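Local coordinates for aminoglycoside N(3)-acetyltransferase (Streptomyces griseus, PDB 7LAP), which probably transfers an acetyl group from acetyl-CoA to the 3-amino group of aminoglycoside antibiotics, a modification that confers resistance, at residues 40-51 with 176-187; 248-258 with 269-280. All blocks are in the same frame, centred on the assembly; numbering follows the deposited sequence.

Interaction 1: 40-51 with 176-187; sequences DTVMFHTRLSAI and RVLLLGAPRDTM
H45 lies against the loop that follows strand 176-180, its imidazole passing the T186 side chain in the opposite direction. Its CG stands anti to the carbonyl carbon (chi1 -60°), which brings one ring face under the T186 carbonyl: T186 O sits 3.2 Å from H45 CD2, above the plane and toward the rim, too poorly angled for a hydrogen bond to NE2. That nitrogen has instead a weak bond with T188 OG1. ND1 is buried without a polar partner, and the methyl L179 CD2 lies 3.7 Å from H45 ND1. T186 is itself held by the preceding turn, where P183 O accepts from both its N and its OG1.

Beneath these side chains, strands 41-46 and 176-180 run parallel in the central sheet. Backbone hydrogen bonds join them, such as L180 N to H45 O at 2.7 Å. V42, F44 and L178 share one face; V42 CG2, anti to its own N, reaches L178 CB at 3.5 Å. Further along, the I51 methyl CD1 meets the branch point L180 CG at 4.0 Å. G181, at positive phi, sits where a side chain would run into A50 CB, so glycine fits the turn out of the strand.

At the start of the pair, a salt bridge joins D40 OD2, on its syn side, to R176 NH1 at 2.9 Å. The donor lies 31° out of the carboxylate plane, and the two flat groups are turned 75° apart. The bent R176 chain presents its guanidinium edge to D40; G35 O also receives NH1, while NE makes a second salt bridge to D272. At the far end, P183 CD rests over a face of the R47 guanidinium, 3.6 Å from R47 CZ.

Charged side chains thus lie at the two ends of a mainly apolar middle, where shape more than strong polar bonding orients the H45 ring.

Interaction 2: 248-258 with 269-280; sequences IVGSMLAAGIG and RLFDAAPAVEFG
The F279 ring presses one face on the backbone of helix 248-254: M252 CA stands 3.8 Å from the centroid of the F279 ring, 19° off the normal, a CH-pi contact displaced toward the rim. F279 CE1 approaches M252 N at 3.4 Å. A255 CB and I257 CD1 reach the same ring obliquely, at F279 CE2 and CD2. With CG anti to the backbone N (chi1 -176°), F279 extends from its own helix across to the other.

The second ring, F271, also receives its neighbours at oblique angles. V249 CG1 lies 3.6 Å from F271 CZ, L253 CD2 meets CE2, and M252 SD lies 4.4 Å from the F271 ring centroid, a Met-aromatic contact. The unbranched methionine suits a place between the two rings: the small A276 takes its sulfur against CB at 3.6 Å (M252 SD to A276 CB).

Glycine fits G258 because a side chain there would collide with the F271 ring; its CA instead comes 3.5 Å from F271 CD2. G256, at positive phi, ends helix 244-254 in a Schellman motif, after which I257 turns its side chain back onto P275 and F279.

No hydrogen bond crosses this contact. Helices 244-254 and 273-289 pack against each other and, through F271, against strand 266-272 next to the outermost strand 259-263, the helix-on-sheet packing of an alpha/beta fold.

Both contacts meet on the central mixed sheet, where strand 176-180 of interaction 1 has strand 266-272 of interaction 2 as its antiparallel neighbour; L179 N and R269 O, and V177 N and F271 O, probably hydrogen-bond across that seam. The salt bridge between R176 and D272 ties them once more. Interaction 1 is the more deeply buried, lying in the sheet interior, and relies on backbone hydrogen bonds with charged side chains at its ends. Interaction 2 lies farther from the chain centre and is only partly buried, joining helices to the sheet mainly through aromatic, methionine and aliphatic side chains, with no hydrogen bond across it.

Interaction 1: 40-51 with 176-187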
loop_
_atom_site.group_PDB
_atom_site.type_symbol
_atom_site.label_atom_id
_atom_site.label_comp_id
_atom_site.label_asym_id
_atom_site.label_seq_id
_atom_site.Cartn_x
_atom_site.Cartn_y
_atom_site.Cartn_z
ATOM N N ASP B 40 17.581 20.220 -7.264
ATOM C CA ASP B 40 16.174 20.602 -7.309
ATOM C C ASP B 40 15.418 20.026 -6.112
ATOM O O ASP B 40 15.699 18.919 -5.639
ATOM C CB ASP B 40 15.510 20.083 -8.605
ATOM C CG ASP B 40 15.604 21.067 -9.758
ATOM O OD1 ASP B 40 15.887 22.242 -9.481
ATOM O OD2 ASP B 40 15.407 20.664 -10.942
ATOM N N THR B 41 14.396 20.747 -5.669
ATOM C CA THR B 41 13.349 20.170 -4.831
ATOM C C THR B 41 12.116 19.971 -5.705
ATOM O O THR B 41 11.625 20.933 -6.310
ATOM C CB THR B 41 13.050 21.076 -3.628
ATOM O OG1 THR B 41 14.186 21.080 -2.762
ATOM C CG2 THR B 41 11.897 20.539 -2.820
ATOM N N VAL B 42 11.622 18.734 -5.810
ATOM C CA VAL B 42 10.526 18.479 -6.741
ATOM C C VAL B 42 9.420 17.702 -6.039
ATOM O O VAL B 42 9.647 16.604 -5.519
ATOM C CB VAL B 42 10.988 17.744 -8.015
ATOM C CG1 VAL B 42 11.726 16.484 -7.703
ATOM C CG2 VAL B 42 9.764 17.403 -8.912
ATOM N N MET B 43 8.223 18.274 -6.030
ATOM C CA MET B 43 7.012 17.569 -5.634
ATOM C C MET B 43 6.452 16.825 -6.850
ATOM O O MET B 43 6.319 17.405 -7.926
ATOM C CB MET B 43 5.997 18.581 -5.109
ATOM C CG MET B 43 4.687 17.982 -4.705
ATOM S SD MET B 43 3.690 19.244 -3.888
ATOM C CE MET B 43 2.551 18.143 -3.031
ATOM N N PHE B 44 6.131 15.545 -6.700
ATOM C CA PHE B 44 5.776 14.794 -7.888
ATOM C C PHE B 44 4.527 13.957 -7.649
ATOM O O PHE B 44 4.302 13.442 -6.550
ATOM C CB PHE B 44 6.969 13.964 -8.393
ATOM C CG PHE B 44 7.354 12.796 -7.520
ATOM C CD1 PHE B 44 8.052 12.974 -6.342
ATOM C CD2 PHE B 44 7.047 11.505 -7.927
ATOM C CE1 PHE B 44 8.408 11.868 -5.560
ATOM C CE2 PHE B 44 7.396 10.407 -7.167
ATOM C CZ PHE B 44 8.066 10.589 -5.969
ATOM N N HIS B 45 3.686 13.921 -8.688
ATOM C CA HIS B 45 2.448 13.165 -8.785
ATOM C C HIS B 45 2.608 12.142 -9.901
ATOM O O HIS B 45 3.059 12.494 -11.002
ATOM C CB HIS B 45 1.290 14.114 -9.119
ATOM C CG HIS B 45 1.098 15.178 -8.083
ATOM N ND1 HIS B 45 1.749 16.401 -8.126
ATOM C CD2 HIS B 45 0.367 15.179 -6.941
ATOM C CE1 HIS B 45 1.403 17.115 -7.064
ATOM N NE2 HIS B 45 0.571 16.396 -6.331
ATOM N N THR B 46 2.230 10.895 -9.637
ATOM C CA THR B 46 2.627 9.779 -10.486
ATOM C C THR B 46 1.420 8.931 -10.851
ATOM O O THR B 46 0.612 8.571 -9.982
ATOM C CB THR B 46 3.667 8.893 -9.804
ATOM O OG1 THR B 46 4.709 9.706 -9.276
ATOM C CG2 THR B 46 4.267 7.871 -10.843
ATOM N N ARG B 47 1.326 8.566 -12.125
ATOM C CA ARG B 47 0.437 7.485 -12.546
ATOM C C ARG B 47 1.372 6.398 -13.073
ATOM O O ARG B 47 1.823 6.430 -14.222
ATOM C CB ARG B 47 -0.588 7.985 -13.562
ATOM C CG ARG B 47 -1.571 6.940 -14.019
ATOM C CD ARG B 47 -2.845 7.593 -14.576
ATOM N NE ARG B 47 -3.614 8.180 -13.486
ATOM C CZ ARG B 47 -4.701 8.919 -13.661
ATOM N NH1 ARG B 47 -5.133 9.164 -14.888
ATOM N NH2 ARG B 47 -5.335 9.417 -12.616
ATOM N N LEU B 48 1.696 5.448 -12.197
ATOM C CA LEU B 48 2.808 4.547 -12.454
ATOM C C LEU B 48 2.607 3.725 -13.727
ATOM O O LEU B 48 3.545 3.552 -14.504
ATOM C CB LEU B 48 3.018 3.633 -11.241
ATOM C CG LEU B 48 4.076 2.528 -11.334
ATOM C CD1 LEU B 48 5.505 3.113 -11.546
ATOM C CD2 LEU B 48 4.049 1.682 -10.039
ATOM N N SER B 49 1.405 3.195 -13.961
ATOM C CA SER B 49 1.207 2.372 -15.155
ATOM C C SER B 49 1.355 3.168 -16.449
ATOM O O SER B 49 1.605 2.578 -17.504
ATOM C CB SER B 49 -0.179 1.719 -15.119
ATOM O OG SER B 49 -0.253 0.866 -14.001
ATOM N N ALA B 50 1.154 4.487 -16.405
ATOM C CA ALA B 50 1.327 5.306 -17.606
ATOM C C ALA B 50 2.766 5.254 -18.098
ATOM O O ALA B 50 3.014 5.385 -19.298
ATOM C CB ALA B 50 0.941 6.767 -17.318
ATOM N N ILE B 51 3.725 5.083 -17.184
ATOM C CA ILE B 51 5.128 4.966 -17.582
ATOM C C ILE B 51 5.348 3.707 -18.414
ATOM O O ILE B 51 6.146 3.703 -19.355
ATOM C CB ILE B 51 6.037 4.983 -16.336
ATOM C CG1 ILE B 51 5.830 6.272 -15.546
ATOM C CG2 ILE B 51 7.520 4.840 -16.715
ATOM C CD1 ILE B 51 6.601 6.322 -14.153
ATOM N N ARG B 176 10.010 22.657 -7.586
ATOM C CA ARG B 176 9.350 22.312 -8.841
ATOM C C ARG B 176 8.210 21.347 -8.568
ATOM O O ARG B 176 8.128 20.744 -7.489
ATOM C CB ARG B 176 10.369 21.715 -9.820
ATOM C CG ARG B 176 11.623 22.577 -9.699
ATOM C CD ARG B 176 12.602 22.372 -10.715
ATOM N NE ARG B 176 12.125 22.869 -11.978
ATOM C CZ ARG B 176 12.824 22.713 -13.094
ATOM N NH1 ARG B 176 13.995 22.074 -13.031
ATOM N NH2 ARG B 176 12.359 23.166 -14.249
ATOM N N VAL B 177 7.316 21.241 -9.552
ATOM C CA VAL B 177 6.235 20.255 -9.549
ATOM C C VAL B 177 6.366 19.404 -10.804
ATOM O O VAL B 177 6.453 19.935 -11.919
ATOM C CB VAL B 177 4.848 20.924 -9.470
ATOM C CG1 VAL B 177 3.753 19.871 -9.478
ATOM C CG2 VAL B 177 4.760 21.749 -8.179
ATOM N N LEU B 178 6.394 18.087 -10.617
ATOM C CA LEU B 178 6.454 17.127 -11.715
ATOM C C LEU B 178 5.153 16.318 -11.759
ATOM O O LEU B 178 4.780 15.679 -10.769
ATOM C CB LEU B 178 7.671 16.221 -11.522
ATOM C CG LEU B 178 7.738 15.032 -12.486
ATOM C CD1 LEU B 178 8.031 15.515 -13.891
ATOM C CD2 LEU B 178 8.813 14.058 -11.992
ATOM N N LEU B 179 4.438 16.382 -12.892
ATOM C CA LEU B 179 3.363 15.432 -13.166
ATOM C C LEU B 179 3.954 14.317 -14.001
ATOM O O LEU B 179 4.347 14.538 -15.149
ATOM C CB LEU B 179 2.206 16.098 -13.902
ATOM C CG LEU B 179 1.713 17.369 -13.212
ATOM C CD1 LEU B 179 0.545 17.968 -14.068
ATOM C CD2 LEU B 179 1.329 17.137 -11.746
ATOM N N LEU B 180 4.003 13.116 -13.438
ATOM C CA LEU B 180 4.665 11.972 -14.056
ATOM C C LEU B 180 3.572 10.991 -14.506
ATOM O O LEU B 180 3.205 10.038 -13.809
ATOM C CB LEU B 180 5.678 11.404 -13.046
ATOM C CG LEU B 180 6.564 10.210 -13.426
ATOM C CD1 LEU B 180 7.213 10.405 -14.734
ATOM C CD2 LEU B 180 7.604 9.849 -12.354
ATOM N N GLY B 181 3.023 11.259 -15.691
ATOM C CA GLY B 181 1.851 10.571 -16.163
ATOM C C GLY B 181 0.576 10.968 -15.469
ATOM O O GLY B 181 -0.483 10.535 -15.891
ATOM N N ALA B 182 0.648 11.714 -14.375
ATOM C CA ALA B 182 -0.546 12.147 -13.666
ATOM C C ALA B 182 -1.239 13.257 -14.451
ATOM O O ALA B 182 -0.571 14.102 -15.069
ATOM C CB ALA B 182 -0.187 12.671 -12.262
ATOM N N PRO B 183 -2.562 13.326 -14.398
ATOM C CA PRO B 183 -3.266 14.345 -15.172
ATOM C C PRO B 183 -3.166 15.721 -14.524
ATOM O O PRO B 183 -2.784 15.883 -13.358
ATOM C CB PRO B 183 -4.713 13.835 -15.221
ATOM C CG PRO B 183 -4.832 12.907 -14.080
ATOM C CD PRO B 183 -3.468 12.288 -13.876
ATOM N N ARG B 184 -3.484 16.736 -15.337
ATOM C CA ARG B 184 -3.289 18.120 -14.917
ATOM C C ARG B 184 -4.047 18.443 -13.631
ATOM O O ARG B 184 -3.595 19.282 -12.842
ATOM C CB ARG B 184 -3.692 19.053 -16.062
ATOM C CG ARG B 184 -2.665 19.056 -17.190
ATOM C CD ARG B 184 -3.180 19.719 -18.445
ATOM N NE ARG B 184 -4.421 19.085 -18.865
ATOM C CZ ARG B 184 -5.385 19.686 -19.552
ATOM N NH1 ARG B 184 -5.261 20.955 -19.924
ATOM N NH2 ARG B 184 -6.472 19.004 -19.869
ATOM N N ASP B 185 -5.162 17.763 -13.363
ATOM C CA ASP B 185 -5.941 18.134 -12.184
ATOM C C ASP B 185 -5.324 17.665 -10.872
ATOM O O ASP B 185 -5.831 18.046 -9.809
ATOM C CB ASP B 185 -7.367 17.595 -12.287
ATOM C CG ASP B 185 -7.414 16.186 -12.818
ATOM O OD1 ASP B 185 -7.283 15.245 -12.007
ATOM O OD2 ASP B 185 -7.539 16.020 -14.057
ATOM N N THR B 186 -4.254 16.871 -10.902
ATOM C CA THR B 186 -3.663 16.368 -9.671
ATOM C C THR B 186 -2.683 17.344 -9.036
ATOM O O THR B 186 -2.086 17.017 -8.003
ATOM C CB THR B 186 -2.953 15.013 -9.912
ATOM O OG1 THR B 186 -1.801 15.203 -10.734
ATOM C CG2 THR B 186 -3.871 14.055 -10.605
ATOM N N MET B 187 -2.498 18.535 -9.598
ATOM C CA MET B 187 -1.498 19.444 -9.047
ATOM C C MET B 187 -1.949 20.046 -7.705
ATOM O O MET B 187 -2.622 21.081 -7.667
ATOM C CB MET B 187 -1.168 20.562 -10.040
ATOM C CG MET B 187 0.078 21.324 -9.627
ATOM S SD MET B 187 0.323 22.860 -10.527
ATOM C CE MET B 187 0.904 22.147 -12.072
#

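Interaction 2: 248-258 with 269-280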
loop_
_atom_site.group_PDB
_atom_site.type_symbol
_atom_site.label_atom_id
_atom_site.label_comp_id
_atom_site.label_asym_id
_atom_site.label_seq_id
_atom_site.Cartn_x
_atom_site.Cartn_y
_atom_site.Cartn_z
ATOM N N ILE B 248 -6.835 25.530 -15.128
ATOM C CA ILE B 248 -5.759 26.436 -14.719
ATOM C C ILE B 248 -4.411 25.963 -15.272
ATOM O O ILE B 248 -3.640 26.748 -15.841
ATOM C CB ILE B 248 -5.730 26.568 -13.182
ATOM C CG1 ILE B 248 -7.067 27.081 -12.643
ATOM C CG2 ILE B 248 -4.607 27.498 -12.727
ATOM C CD1 ILE B 248 -7.058 27.296 -11.136
ATOM N N VAL B 249 -4.101 24.671 -15.107
ATOM C CA VAL B 249 -2.816 24.152 -15.573
ATOM C C VAL B 249 -2.725 24.214 -17.091
ATOM O O VAL B 249 -1.650 24.489 -17.653
ATOM C CB VAL B 249 -2.581 22.720 -15.049
ATOM C CG1 VAL B 249 -1.329 22.113 -15.683
ATOM C CG2 VAL B 249 -2.443 22.731 -13.532
ATOM N N GLY B 250 -3.841 23.961 -17.778
ATOM C CA GLY B 250 -3.840 24.101 -19.224
ATOM C C GLY B 250 -3.528 25.519 -19.672
ATOM O O GLY B 250 -2.751 25.732 -20.610
ATOM N N SER B 251 -4.122 26.513 -19.000
ATOM C CA SER B 251 -3.805 27.906 -19.306
ATOM C C SER B 251 -2.374 28.234 -18.919
ATOM O O SER B 251 -1.686 28.989 -19.616
ATOM C CB SER B 251 -4.749 28.858 -18.570
ATOM O OG SER B 251 -6.091 28.467 -18.734
ATOM N N MET B 252 -1.936 27.713 -17.777
ATOM C CA MET B 252 -0.547 27.852 -17.365
ATOM C C MET B 252 0.390 27.402 -18.477
ATOM O O MET B 252 1.295 28.140 -18.892
ATOM C CB MET B 252 -0.329 27.018 -16.104
ATOM C CG MET B 252 0.970 27.220 -15.407
ATOM S SD MET B 252 1.040 26.133 -13.961
ATOM C CE MET B 252 -0.348 26.688 -12.949
ATOM N N LEU B 253 0.177 26.181 -18.966
ATOM C CA LEU B 253 1.031 25.622 -20.006
ATOM C C LEU B 253 0.982 26.469 -21.270
ATOM O O LEU B 253 2.021 26.736 -21.885
ATOM C CB LEU B 253 0.606 24.190 -20.314
ATOM C CG LEU B 253 1.009 23.173 -19.249
ATOM C CD1 LEU B 253 0.104 21.923 -19.354
ATOM C CD2 LEU B 253 2.490 22.818 -19.413
ATOM N N ALA B 254 -0.219 26.913 -21.658
ATOM C CA ALA B 254 -0.377 27.709 -22.873
ATOM C C ALA B 254 0.316 29.055 -22.748
ATOM O O ALA B 254 0.767 29.611 -23.747
ATOM C CB ALA B 254 -1.864 27.911 -23.190
ATOM N N ALA B 255 0.411 29.593 -21.541
ATOM C CA ALA B 255 1.158 30.817 -21.287
ATOM C C ALA B 255 2.668 30.596 -21.222
ATOM O O ALA B 255 3.395 31.535 -20.879
ATOM C CB ALA B 255 0.689 31.447 -19.973
ATOM N N GLY B 256 3.153 29.381 -21.491
ATOM C CA GLY B 256 4.576 29.098 -21.476
ATOM C C GLY B 256 5.178 28.754 -20.131
ATOM O O GLY B 256 6.408 28.781 -20.001
ATOM N N ILE B 257 4.371 28.437 -19.124
ATOM C CA ILE B 257 4.879 28.028 -17.820
ATOM C C ILE B 257 4.784 26.507 -17.749
ATOM O O ILE B 257 3.684 25.947 -17.735
ATOM C CB ILE B 257 4.096 28.690 -16.682
ATOM C CG1 ILE B 257 4.305 30.205 -16.712
ATOM C CG2 ILE B 257 4.502 28.133 -15.352
ATOM C CD1 ILE B 257 3.311 30.969 -15.881
ATOM N N GLY B 258 5.918 25.830 -17.686
ATOM C CA GLY B 258 5.913 24.382 -17.625
ATOM C C GLY B 258 6.448 23.772 -18.917
ATOM O O GLY B 258 6.283 24.316 -20.012
ATOM N N ARG B 269 4.947 16.507 -17.181
ATOM C CA ARG B 269 5.046 17.959 -17.193
ATOM C C ARG B 269 5.818 18.433 -15.978
ATOM O O ARG B 269 5.537 18.008 -14.856
ATOM C CB ARG B 269 3.664 18.642 -17.183
ATOM C CG ARG B 269 2.919 18.532 -18.511
ATOM C CD ARG B 269 1.783 17.565 -18.363
ATOM N NE ARG B 269 0.767 17.734 -19.417
ATOM C CZ ARG B 269 -0.377 17.061 -19.434
ATOM N NH1 ARG B 269 -0.641 16.208 -18.443
ATOM N NH2 ARG B 269 -1.246 17.244 -20.423
ATOM N N LEU B 270 6.741 19.353 -16.202
ATOM C CA LEU B 270 7.612 19.867 -15.154
ATOM C C LEU B 270 7.456 21.378 -15.098
ATOM O O LEU B 270 7.646 22.061 -16.112
ATOM C CB LEU B 270 9.070 19.480 -15.421
ATOM C CG LEU B 270 10.064 19.986 -14.360
ATOM C CD1 LEU B 270 9.721 19.342 -13.004
ATOM C CD2 LEU B 270 11.492 19.633 -14.811
ATOM N N PHE B 271 7.101 21.886 -13.917
ATOM C CA PHE B 271 6.827 23.294 -13.657
ATOM C C PHE B 271 7.734 23.828 -12.559
ATOM O O PHE B 271 8.013 23.129 -11.583
ATOM C CB PHE B 271 5.382 23.520 -13.154
ATOM C CG PHE B 271 4.318 22.954 -14.055
ATOM C CD1 PHE B 271 3.953 21.606 -13.973
ATOM C CD2 PHE B 271 3.653 23.782 -14.958
ATOM C CE1 PHE B 271 2.938 21.079 -14.795
ATOM C CE2 PHE B 271 2.650 23.266 -15.792
ATOM C CZ PHE B 271 2.294 21.907 -15.708
ATOM N N ASP B 272 8.092 25.109 -12.653
ATOM C CA ASP B 272 8.631 25.797 -11.485
ATOM C C ASP B 272 7.467 26.216 -10.580
ATOM O O ASP B 272 6.480 26.804 -11.053
ATOM C CB ASP B 272 9.474 27.008 -11.902
ATOM C CG ASP B 272 10.699 26.624 -12.739
ATOM O OD1 ASP B 272 11.306 25.562 -12.485
ATOM O OD2 ASP B 272 11.064 27.381 -13.664
ATOM N N ALA B 273 7.590 25.928 -9.273
ATOM C CA ALA B 273 6.468 26.106 -8.348
ATOM C C ALA B 273 6.103 27.575 -8.154
ATOM O O ALA B 273 4.918 27.905 -8.054
ATOM C CB ALA B 273 6.781 25.481 -6.988
ATOM N N ALA B 274 7.096 28.470 -8.038
ATOM C CA ALA B 274 6.763 29.878 -7.810
ATOM C C ALA B 274 5.966 30.493 -8.963
ATOM O O ALA B 274 4.918 31.114 -8.691
ATOM C CB ALA B 274 8.036 30.683 -7.498
ATOM N N PRO B 275 6.368 30.369 -10.243
ATOM C CA PRO B 275 5.513 30.935 -11.314
ATOM C C PRO B 275 4.164 30.237 -11.442
ATOM O O PRO B 275 3.173 30.891 -11.808
ATOM C CB PRO B 275 6.354 30.760 -12.591
ATOM C CG PRO B 275 7.736 30.500 -12.122
ATOM C CD PRO B 275 7.610 29.808 -10.787
ATOM N N ALA B 276 4.094 28.933 -11.141
ATOM C CA ALA B 276 2.818 28.226 -11.219
ATOM C C ALA B 276 1.823 28.752 -10.190
ATOM O O ALA B 276 0.646 28.951 -10.504
ATOM C CB ALA B 276 3.030 26.726 -11.038
ATOM N N VAL B 277 2.278 28.986 -8.957
ATOM C CA VAL B 277 1.400 29.544 -7.934
ATOM C C VAL B 277 1.032 30.976 -8.279
ATOM O O VAL B 277 -0.138 31.374 -8.186
ATOM C CB VAL B 277 2.060 29.459 -6.542
ATOM C CG1 VAL B 277 1.447 30.485 -5.614
ATOM C CG2 VAL B 277 1.851 28.110 -5.970
ATOM N N GLU B 278 2.022 31.781 -8.660
ATOM C CA GLU B 278 1.731 33.144 -9.099
ATOM C C GLU B 278 0.687 33.152 -10.219
ATOM O O GLU B 278 -0.269 33.932 -10.189
ATOM C CB GLU B 278 3.024 33.811 -9.552
ATOM C CG GLU B 278 2.861 35.144 -10.247
ATOM C CD GLU B 278 4.206 35.733 -10.621
ATOM O OE1 GLU B 278 5.089 34.966 -11.082
ATOM O OE2 GLU B 278 4.390 36.953 -10.441
ATOM N N PHE B 279 0.837 32.263 -11.203
ATOM C CA PHE B 279 -0.154 32.200 -12.270
ATOM C C PHE B 279 -1.514 31.783 -11.728
ATOM O O PHE B 279 -2.549 32.323 -12.139
ATOM C CB PHE B 279 0.307 31.227 -13.360
ATOM C CG PHE B 279 -0.604 31.174 -14.555
ATOM C CD1 PHE B 279 -1.727 30.345 -14.557
ATOM C CD2 PHE B 279 -0.333 31.948 -15.689
ATOM C CE1 PHE B 279 -2.572 30.293 -15.669
ATOM C CE2 PHE B 279 -1.176 31.908 -16.803
ATOM C CZ PHE B 279 -2.302 31.080 -16.794
ATOM N N GLY B 280 -1.534 30.806 -10.818
ATOM C CA GLY B 280 -2.802 30.267 -10.363
ATOM C C GLY B 280 -3.603 31.287 -9.578
ATOM O O GLY B 280 -4.817 31.427 -9.769
#